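Local atomic coordinates of glucose-6-phosphate isomerase like protein (Thermus thermophilus, PDB entry 1WIW), a protein that probably acts as a sugar-phosphate isomerase of the PGI/PMI family, perhaps interconverting glucose 6-phosphate or mannose 6-phosphate with fructose 6-phosphate. Residues Y10-T15 and L269-G274; L19-L24 and R261-A266; V186-S191 and G278-L283. One frame throughout, in Å; residues are numbered along the deposited sequence.

In the fold
The three contacts lie close together, with centres about 11 Å (contacts 1 and 3), 13 Å (1 and 2) and 14 Å (2 and 3) apart. Along the chain come 10-15 and 19-24, then 186-191, and finally 261-266, 269-274 and 278-283. Helix 251-272 is the common element: contact 2 packs helix 17-23 on its middle, contact 1 sets the loop before helix 17-23 on the C-terminal end of helix 251-272, and contact 3 joins the loop that follows helix 251-272 to the one after helix 174-185. V186 and A187 touch A266 and A270, linking contact 3 to the other two. The start of the chain is thus fastened to the C-terminal SIS domain.

Contact 1: Y10-T15 and L269-G274; sequences YLVDRT and LALLYG
With CG anti to the carbonyl carbon in both Y10 (chi1 -63°) and L271 (chi1 -62°), ring and branched chain meet at about a right angle, although the first side-chain bond of Y10 points away from the helix. L271 CD1 rests over one face of the ring in a CH-pi contact, 3.7 Å from the centroid of the Y10 ring and 26° off its normal. It is displaced toward the CD2–CE2 bond, lying 3.4 Å from Y10 CD2. Tyrosine suits this place because its flat ring covers a methyl group while its OH reaches past to bond the carbonyl oxygen of L4. The other leucine branch, CD2, meets V12 CG1 at 3.5 Å, a tight carbon pair. Here helix 251-272 ends in a Schellman motif: G274, at positive phi, a conformation glycine adopts easily, turns the chain and gives its N to L271 O at 2.9 Å. V12 CG2 approaches the outgoing chain, 3.8 Å from G274 O, so the two valine methyls divide between leucine and backbone. A type I turn from Y10 to D13, closed by D13 N to Y10 O at 2.8 Å, presents Y10 and V12 to the same leucine. The D13 carboxylate bonds L17 N and A18 N at the start of helix 17-23, and its OD1 also pairs with the hydroxyl of Y267.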
loop_
_atom_site.group_PDB
_atom_site.type_symbol
_atom_site.label_atom_id
_atom_site.label_comp_id
_atom_site.label_asym_id
_atom_site.label_seq_id
_atom_site.Cartn_x
_atom_site.Cartn_y
_atom_site.Cartn_z
ATOM N N TYR B 10 25.768 6.887 19.374
ATOM C CA TYR B 10 25.004 5.664 19.594
ATOM C C TYR B 10 24.431 5.489 21.005
ATOM O O TYR B 10 23.653 4.565 21.250
ATOM C CB TYR B 10 25.864 4.448 19.232
ATOM C CG TYR B 10 26.263 4.406 17.771
ATOM C CD1 TYR B 10 27.157 5.341 17.243
ATOM C CD2 TYR B 10 25.708 3.463 16.905
ATOM C CE1 TYR B 10 27.483 5.342 15.888
ATOM C CE2 TYR B 10 26.025 3.458 15.550
ATOM C CZ TYR B 10 26.910 4.400 15.049
ATOM O OH TYR B 10 27.208 4.408 13.707
ATOM N N LEU B 11 24.795 6.368 21.932
ATOM C CA LEU B 11 24.290 6.258 23.301
ATOM C C LEU B 11 22.760 6.213 23.381
ATOM O O LEU B 11 22.197 5.607 24.289
ATOM C CB LEU B 11 24.827 7.416 24.150
ATOM C CG LEU B 11 26.342 7.355 24.388
ATOM C CD1 LEU B 11 26.834 8.626 25.047
ATOM C CD2 LEU B 11 26.662 6.134 25.243
ATOM N N VAL B 12 22.083 6.845 22.427
ATOM C CA VAL B 12 20.623 6.859 22.434
ATOM C C VAL B 12 20.019 5.478 22.117
ATOM O O VAL B 12 18.821 5.257 22.319
ATOM C CB VAL B 12 20.076 7.915 21.435
ATOM C CG1 VAL B 12 20.407 7.507 20.005
ATOM C CG2 VAL B 12 18.580 8.079 21.617
ATOM N N ASP B 13 20.852 4.558 21.630
ATOM C CA ASP B 13 20.418 3.195 21.298
ATOM C C ASP B 13 20.440 2.370 22.584
ATOM O O ASP B 13 21.183 1.393 22.699
ATOM C CB ASP B 13 21.372 2.567 20.268
ATOM C CG ASP B 13 20.920 1.186 19.806
ATOM O OD1 ASP B 13 21.720 0.488 19.142
ATOM O OD2 ASP B 13 19.768 0.798 20.097
ATOM N N ARG B 14 19.610 2.769 23.541
ATOM C CA ARG B 14 19.535 2.109 24.838
ATOM C C ARG B 14 19.257 0.605 24.852
ATOM O O ARG B 14 19.887 -0.131 25.611
ATOM C CB ARG B 14 18.510 2.831 25.712
ATOM C CG ARG B 14 18.943 4.242 26.101
ATOM C CD ARG B 14 17.925 4.916 27.023
ATOM N NE ARG B 14 18.498 6.076 27.706
ATOM C CZ ARG B 14 17.831 6.859 28.551
ATOM N NH1 ARG B 14 16.554 6.616 28.825
ATOM N NH2 ARG B 14 18.445 7.883 29.132
ATOM N N THR B 15 18.327 0.141 24.026
ATOM C CA THR B 15 18.005 -1.283 23.995
ATOM C C THR B 15 18.927 -2.102 23.100
ATOM O O THR B 15 18.775 -3.317 22.987
ATOM C CB THR B 15 16.544 -1.518 23.558
ATOM O OG1 THR B 15 16.317 -0.911 22.281
ATOM C CG2 THR B 15 15.588 -0.924 24.574
ATOM N N LEU B 269 19.238 6.424 10.512
ATOM C CA LEU B 269 18.472 7.659 10.374
ATOM C C LEU B 269 17.965 8.103 11.747
ATOM O O LEU B 269 17.997 9.287 12.077
ATOM C CB LEU B 269 17.298 7.470 9.406
ATOM C CG LEU B 269 16.396 8.692 9.177
ATOM C CD1 LEU B 269 17.224 9.898 8.731
ATOM C CD2 LEU B 269 15.356 8.359 8.127
ATOM N N ALA B 270 17.495 7.151 12.550
ATOM C CA ALA B 270 17.016 7.474 13.890
ATOM C C ALA B 270 18.150 8.130 14.678
ATOM O O ALA B 270 17.935 9.129 15.374
ATOM C CB ALA B 270 16.546 6.211 14.607
ATOM N N LEU B 271 19.356 7.574 14.560
ATOM C CA LEU B 271 20.509 8.130 15.263
ATOM C C LEU B 271 20.783 9.554 14.788
ATOM O O LEU B 271 21.155 10.418 15.585
ATOM C CB LEU B 271 21.754 7.251 15.060
ATOM C CG LEU B 271 21.660 5.819 15.608
ATOM C CD1 LEU B 271 23.045 5.177 15.620
ATOM C CD2 LEU B 271 21.092 5.841 17.022
ATOM N N LEU B 272 20.600 9.805 13.496
ATOM C CA LEU B 272 20.810 11.149 12.960
ATOM C C LEU B 272 19.805 12.147 13.552
ATOM O O LEU B 272 20.116 13.327 13.714
ATOM C CB LEU B 272 20.707 11.141 11.430
ATOM C CG LEU B 272 21.857 10.453 10.682
ATOM C CD1 LEU B 272 21.594 10.494 9.184
ATOM C CD2 LEU B 272 23.167 11.154 11.002
ATOM N N TYR B 273 18.603 11.677 13.874
ATOM C CA TYR B 273 17.594 12.545 14.479
ATOM C C TYR B 273 17.741 12.537 16.000
ATOM O O TYR B 273 17.000 13.207 16.710
ATOM C CB TYR B 273 16.179 12.089 14.108
ATOM C CG TYR B 273 15.790 12.392 12.680
ATOM C CD1 TYR B 273 15.933 13.678 12.160
ATOM C CD2 TYR B 273 15.256 11.400 11.851
ATOM C CE1 TYR B 273 15.556 13.972 10.857
ATOM C CE2 TYR B 273 14.872 11.687 10.542
ATOM C CZ TYR B 273 15.026 12.976 10.054
ATOM O OH TYR B 273 14.636 13.280 8.769
ATOM N N GLY B 274 18.698 11.758 16.491
ATOM C CA GLY B 274 18.932 11.682 17.921
ATOM C C GLY B 274 17.833 11.007 18.715
ATOM O O GLY B 274 17.624 11.324 19.884
#

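Contact 2: L19-L24 and R261-A266; sequences LELRDL and RMAWTA
L21 lies across one face of the W264 indole where helices 17-23 and 251-272 pack almost antiparallel, their local axes at 167°. The axes come no closer than 10.9 Å, a separation that suits a large aromatic side chain between the backbones. Leucine and tryptophan run past each other in opposite directions, and the leucine touches the indole at two places. L21 CB sits 3.4 Å from W264 CZ2, above the outer part of the ring system, while L21 CD1 lies over the six-membered ring in a CH-pi contact, 3.7 Å from its centroid and only 14° off the normal. The remaining methyl, L21 CD2, turns instead to A263 CB at 3.8 Å. Placing CG anti to the carbonyl carbon (chi1 -80°) carries one methyl over the indole and the other to the alanine. Branching is what lets one leucine meet both neighbours, and the small alanine keeps its helix surface low beside the indole.

In the next shell, Y260, one turn before W264, meets the indole edge-to-face, and its hydroxyl bonds L21 O, so one tyrosine contacts both partners; A153 of helix 152-160 also packs on W264. Farther out, salt bridges from E20 to R113 and from R261 to E138 tie each helix to other parts of the fold. The polar group of T265 is satisfied within its own helix: T265 OG1 donates to R261 O at 2.7 Å, and T265 N reaches that oxygen from the opposite face of the carbonyl plane.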
loop_
_atom_site.group_PDB
_atom_site.type_symbol
_atom_site.label_atom_id
_atom_site.label_comp_id
_atom_site.label_asym_id
_atom_site.label_seq_id
_atom_site.Cartn_x
_atom_site.Cartn_y
_atom_site.Cartn_z
ATOM N N LEU B 19 22.908 -4.454 18.005
ATOM C CA LEU B 19 23.298 -5.835 18.278
ATOM C C LEU B 19 22.285 -6.810 17.672
ATOM O O LEU B 19 22.664 -7.825 17.092
ATOM C CB LEU B 19 23.410 -6.072 19.789
ATOM C CG LEU B 19 23.581 -7.534 20.227
ATOM C CD1 LEU B 19 24.843 -8.125 19.603
ATOM C CD2 LEU B 19 23.639 -7.608 21.743
ATOM N N GLU B 20 21.000 -6.503 17.808
ATOM C CA GLU B 20 19.963 -7.373 17.258
ATOM C C GLU B 20 20.059 -7.415 15.729
ATOM O O GLU B 20 19.904 -8.473 15.114
ATOM C CB GLU B 20 18.568 -6.897 17.689
ATOM C CG GLU B 20 17.450 -7.837 17.269
ATOM C CD GLU B 20 16.080 -7.441 17.818
ATOM O OE1 GLU B 20 15.087 -8.130 17.484
ATOM O OE2 GLU B 20 15.996 -6.452 18.584
ATOM N N LEU B 21 20.314 -6.262 15.122
ATOM C CA LEU B 21 20.456 -6.184 13.671
ATOM C C LEU B 21 21.622 -7.067 13.250
ATOM O O LEU B 21 21.525 -7.830 12.284
ATOM C CB LEU B 21 20.731 -4.737 13.240
ATOM C CG LEU B 21 19.532 -3.785 13.137
ATOM C CD1 LEU B 21 20.014 -2.334 13.081
ATOM C CD2 LEU B 21 18.716 -4.134 11.892
ATOM N N ARG B 22 22.727 -6.960 13.983
ATOM C CA ARG B 22 23.917 -7.742 13.677
ATOM C C ARG B 22 23.723 -9.251 13.778
ATOM O O ARG B 22 24.209 -10.001 12.933
ATOM C CB ARG B 22 25.075 -7.348 14.597
ATOM C CG ARG B 22 26.368 -8.079 14.254
ATOM C CD ARG B 22 27.506 -7.718 15.192
ATOM N NE ARG B 22 28.792 -8.175 14.668
ATOM C CZ ARG B 22 29.109 -9.450 14.461
ATOM N NH1 ARG B 22 30.305 -9.769 13.977
ATOM N NH2 ARG B 22 28.237 -10.409 14.740
ATOM N N ASP B 23 23.015 -9.696 14.812
ATOM C CA ASP B 23 22.805 -11.128 15.036
ATOM C C ASP B 23 21.513 -11.717 14.471
ATOM O O ASP B 23 21.190 -12.871 14.749
ATOM C CB ASP B 23 22.854 -11.428 16.542
ATOM C CG ASP B 23 24.224 -11.173 17.153
ATOM O OD1 ASP B 23 25.189 -10.916 16.399
ATOM O OD2 ASP B 23 24.334 -11.243 18.396
ATOM N N LEU B 24 20.786 -10.949 13.665
ATOM C CA LEU B 24 19.513 -11.411 13.117
ATOM C C LEU B 24 19.480 -12.803 12.489
ATOM O O LEU B 24 18.606 -13.610 12.800
ATOM C CB LEU B 24 18.982 -10.405 12.091
ATOM C CG LEU B 24 17.585 -10.739 11.556
ATOM C CD1 LEU B 24 16.581 -10.758 12.710
ATOM C CD2 LEU B 24 17.178 -9.709 10.504
ATOM N N ARG B 261 18.994 -4.184 4.506
ATOM C CA ARG B 261 19.788 -2.965 4.365
ATOM C C ARG B 261 18.961 -1.741 4.763
ATOM O O ARG B 261 19.495 -0.759 5.276
ATOM C CB ARG B 261 20.288 -2.798 2.927
ATOM C CG ARG B 261 21.096 -1.520 2.734
ATOM C CD ARG B 261 21.558 -1.318 1.298
ATOM N NE ARG B 261 22.496 -2.345 0.860
ATOM C CZ ARG B 261 23.337 -2.190 -0.161
ATOM N NH1 ARG B 261 24.163 -3.170 -0.505
ATOM N NH2 ARG B 261 23.362 -1.043 -0.827
HETATM N N MSE B 262 17.656 -1.791 4.517
HETATM C CA MSE B 262 16.792 -0.673 4.887
HETATM C C MSE B 262 16.575 -0.631 6.402
HETATM O O MSE B 262 16.387 0.439 6.974
HETATM C CB MSE B 262 15.448 -0.762 4.162
HETATM C CG MSE B 262 15.558 -0.522 2.661
HETATM SE SE MSE B 262 16.287 1.241 2.204
HETATM C CE MSE B 262 14.937 1.777 0.965
ATOM N N ALA B 263 16.598 -1.788 7.057
ATOM C CA ALA B 263 16.429 -1.809 8.512
ATOM C C ALA B 263 17.630 -1.078 9.103
ATOM O O ALA B 263 17.487 -0.248 9.997
ATOM C CB ALA B 263 16.371 -3.243 9.030
ATOM N N TRP B 264 18.816 -1.393 8.590
ATOM C CA TRP B 264 20.039 -0.741 9.040
ATOM C C TRP B 264 19.997 0.752 8.718
ATOM O O TRP B 264 20.430 1.581 9.516
ATOM C CB TRP B 264 21.262 -1.366 8.357
ATOM C CG TRP B 264 21.894 -2.489 9.137
ATOM C CD1 TRP B 264 21.913 -3.810 8.803
ATOM C CD2 TRP B 264 22.617 -2.374 10.370
ATOM N NE1 TRP B 264 22.609 -4.531 9.751
ATOM C CE2 TRP B 264 23.049 -3.673 10.724
ATOM C CE3 TRP B 264 22.943 -1.299 11.211
ATOM C CZ2 TRP B 264 23.792 -3.929 11.885
ATOM C CZ3 TRP B 264 23.685 -1.553 12.370
ATOM C CH2 TRP B 264 24.100 -2.858 12.694
ATOM N N THR B 265 19.478 1.092 7.541
ATOM C CA THR B 265 19.399 2.487 7.128
ATOM C C THR B 265 18.479 3.246 8.087
ATOM O O THR B 265 18.819 4.332 8.555
ATOM C CB THR B 265 18.870 2.597 5.680
ATOM O OG1 THR B 265 19.772 1.917 4.795
ATOM C CG2 THR B 265 18.747 4.057 5.255
ATOM N N ALA B 266 17.322 2.658 8.381
ATOM C CA ALA B 266 16.359 3.259 9.294
ATOM C C ALA B 266 17.001 3.436 10.670
ATOM O O ALA B 266 16.745 4.423 11.356
ATOM C CB ALA B 266 15.122 2.375 9.402
#

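Contact 3: V186-S191 and G278-L283; sequences VAKSLS and GDHGLL
G278 O is gripped by two side chains from opposite faces of its carbonyl plane: K188 NZ at 3.0 Å and H280 ND1 at 2.9 Å. Neither uses a lone-pair direction; the ammonium stands 43° out of the plane and the imidazole nitrogen 62°. The oxygen lies near the H280 ring plane, so ND1 donates along its own edge, although the bond is bent. K188 NZ also bonds D276 O and R185 O. A long lysine with three N-H donors suits a place where carbonyls from the end of helix 174-185 and from the loop after helix 251-272 converge, and its chain bends at chi2 (-62°) and chi4 to bring NZ among them. Its CE packs against L282 CD2 at 4.0 Å, while L282 CD1 covers the centre of one H280 ring face. H280 and G281 form the middle of a type I' turn closed by L282 N to D279 O at 3.0 Å; both have positive phi, easy for glycine but less usual for histidine. D279 OD2 makes a salt bridge with R185, and A208 of the second subunit packs on K188. The contact thus joins the exit of helix 174-185, where K188 takes positive phi, to the loop running from helix 251-272 into helix 284-288.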
loop_
_atom_site.group_PDB
_atom_site.type_symbol
_atom_site.label_atom_id
_atom_site.label_comp_id
_atom_site.label_asym_id
_atom_site.label_seq_id
_atom_site.Cartn_x
_atom_site.Cartn_y
_atom_site.Cartn_z
ATOM N N VAL B 186 11.445 2.171 13.402
ATOM C CA VAL B 186 12.837 2.329 13.801
ATOM C C VAL B 186 13.318 3.777 13.710
ATOM O O VAL B 186 13.865 4.313 14.675
ATOM C CB VAL B 186 13.749 1.431 12.943
ATOM C CG1 VAL B 186 15.221 1.674 13.287
ATOM C CG2 VAL B 186 13.393 -0.031 13.177
ATOM N N ALA B 187 13.108 4.415 12.559
ATOM C CA ALA B 187 13.552 5.795 12.383
ATOM C C ALA B 187 12.539 6.813 12.915
ATOM O O ALA B 187 12.840 8.004 13.001
ATOM C CB ALA B 187 13.854 6.066 10.902
ATOM N N LYS B 188 11.350 6.337 13.284
ATOM C CA LYS B 188 10.298 7.200 13.817
ATOM C C LYS B 188 10.022 8.325 12.814
ATOM O O LYS B 188 9.659 9.445 13.197
ATOM C CB LYS B 188 10.746 7.805 15.161
ATOM C CG LYS B 188 11.338 6.805 16.170
ATOM C CD LYS B 188 10.330 5.739 16.574
ATOM C CE LYS B 188 10.838 4.878 17.730
ATOM N NZ LYS B 188 12.060 4.089 17.389
ATOM N N SER B 189 10.189 8.009 11.532
ATOM C CA SER B 189 10.014 8.983 10.461
ATOM C C SER B 189 8.999 8.583 9.401
ATOM O O SER B 189 8.749 7.404 9.160
ATOM C CB SER B 189 11.363 9.260 9.780
ATOM O OG SER B 189 12.315 9.763 10.708
ATOM N N LEU B 190 8.436 9.597 8.760
ATOM C CA LEU B 190 7.437 9.428 7.722
ATOM C C LEU B 190 8.089 9.131 6.371
ATOM O O LEU B 190 9.170 9.629 6.077
ATOM C CB LEU B 190 6.612 10.714 7.617
ATOM C CG LEU B 190 5.434 10.775 6.650
ATOM C CD1 LEU B 190 4.329 9.863 7.154
ATOM C CD2 LEU B 190 4.923 12.215 6.541
ATOM N N SER B 191 7.420 8.313 5.563
ATOM C CA SER B 191 7.876 7.970 4.221
ATOM C C SER B 191 6.633 7.540 3.459
ATOM O O SER B 191 5.572 7.348 4.056
ATOM C CB SER B 191 8.895 6.823 4.243
ATOM O OG SER B 191 8.323 5.616 4.721
ATOM N N GLY B 278 15.005 1.914 19.030
ATOM C CA GLY B 278 14.273 0.809 19.626
ATOM C C GLY B 278 12.819 1.157 19.894
ATOM O O GLY B 278 12.427 2.318 19.769
ATOM N N ASP B 279 12.020 0.157 20.262
ATOM C CA ASP B 279 10.604 0.368 20.545
ATOM C C ASP B 279 10.408 1.004 21.919
ATOM O O ASP B 279 9.549 1.867 22.101
ATOM C CB ASP B 279 9.831 -0.960 20.524
ATOM C CG ASP B 279 9.756 -1.590 19.136
ATOM O OD1 ASP B 279 9.908 -0.865 18.127
ATOM O OD2 ASP B 279 9.522 -2.814 19.059
ATOM N N HIS B 280 11.215 0.553 22.873
ATOM C CA HIS B 280 11.169 1.003 24.261
ATOM C C HIS B 280 9.788 1.354 24.816
ATOM O O HIS B 280 9.556 2.468 25.282
ATOM C CB HIS B 280 12.151 2.165 24.498
ATOM C CG HIS B 280 11.838 3.413 23.732
ATOM N ND1 HIS B 280 11.842 3.465 22.355
ATOM C CD2 HIS B 280 11.566 4.670 24.156
ATOM C CE1 HIS B 280 11.590 4.701 21.963
ATOM N NE2 HIS B 280 11.419 5.452 23.035
ATOM N N GLY B 281 8.882 0.381 24.760
ATOM C CA GLY B 281 7.539 0.540 25.293
ATOM C C GLY B 281 6.527 1.428 24.594
ATOM O O GLY B 281 5.424 1.609 25.107
ATOM N N LEU B 282 6.873 1.974 23.434
ATOM C CA LEU B 282 5.953 2.851 22.710
ATOM C C LEU B 282 4.764 2.141 22.062
ATOM O O LEU B 282 3.713 2.748 21.858
ATOM C CB LEU B 282 6.709 3.631 21.629
ATOM C CG LEU B 282 7.584 4.810 22.070
ATOM C CD1 LEU B 282 8.479 4.397 23.223
ATOM C CD2 LEU B 282 8.413 5.293 20.888
ATOM N N LEU B 283 4.930 0.862 21.742
ATOM C CA LEU B 283 3.873 0.101 21.087
ATOM C C LEU B 283 3.092 -0.821 22.017
ATOM O O LEU B 283 2.077 -1.387 21.619
ATOM C CB LEU B 283 4.466 -0.713 19.931
ATOM C CG LEU B 283 5.080 0.101 18.787
ATOM C CD1 LEU B 283 5.844 -0.811 17.840
ATOM C CD2 LEU B 283 3.979 0.842 18.046
#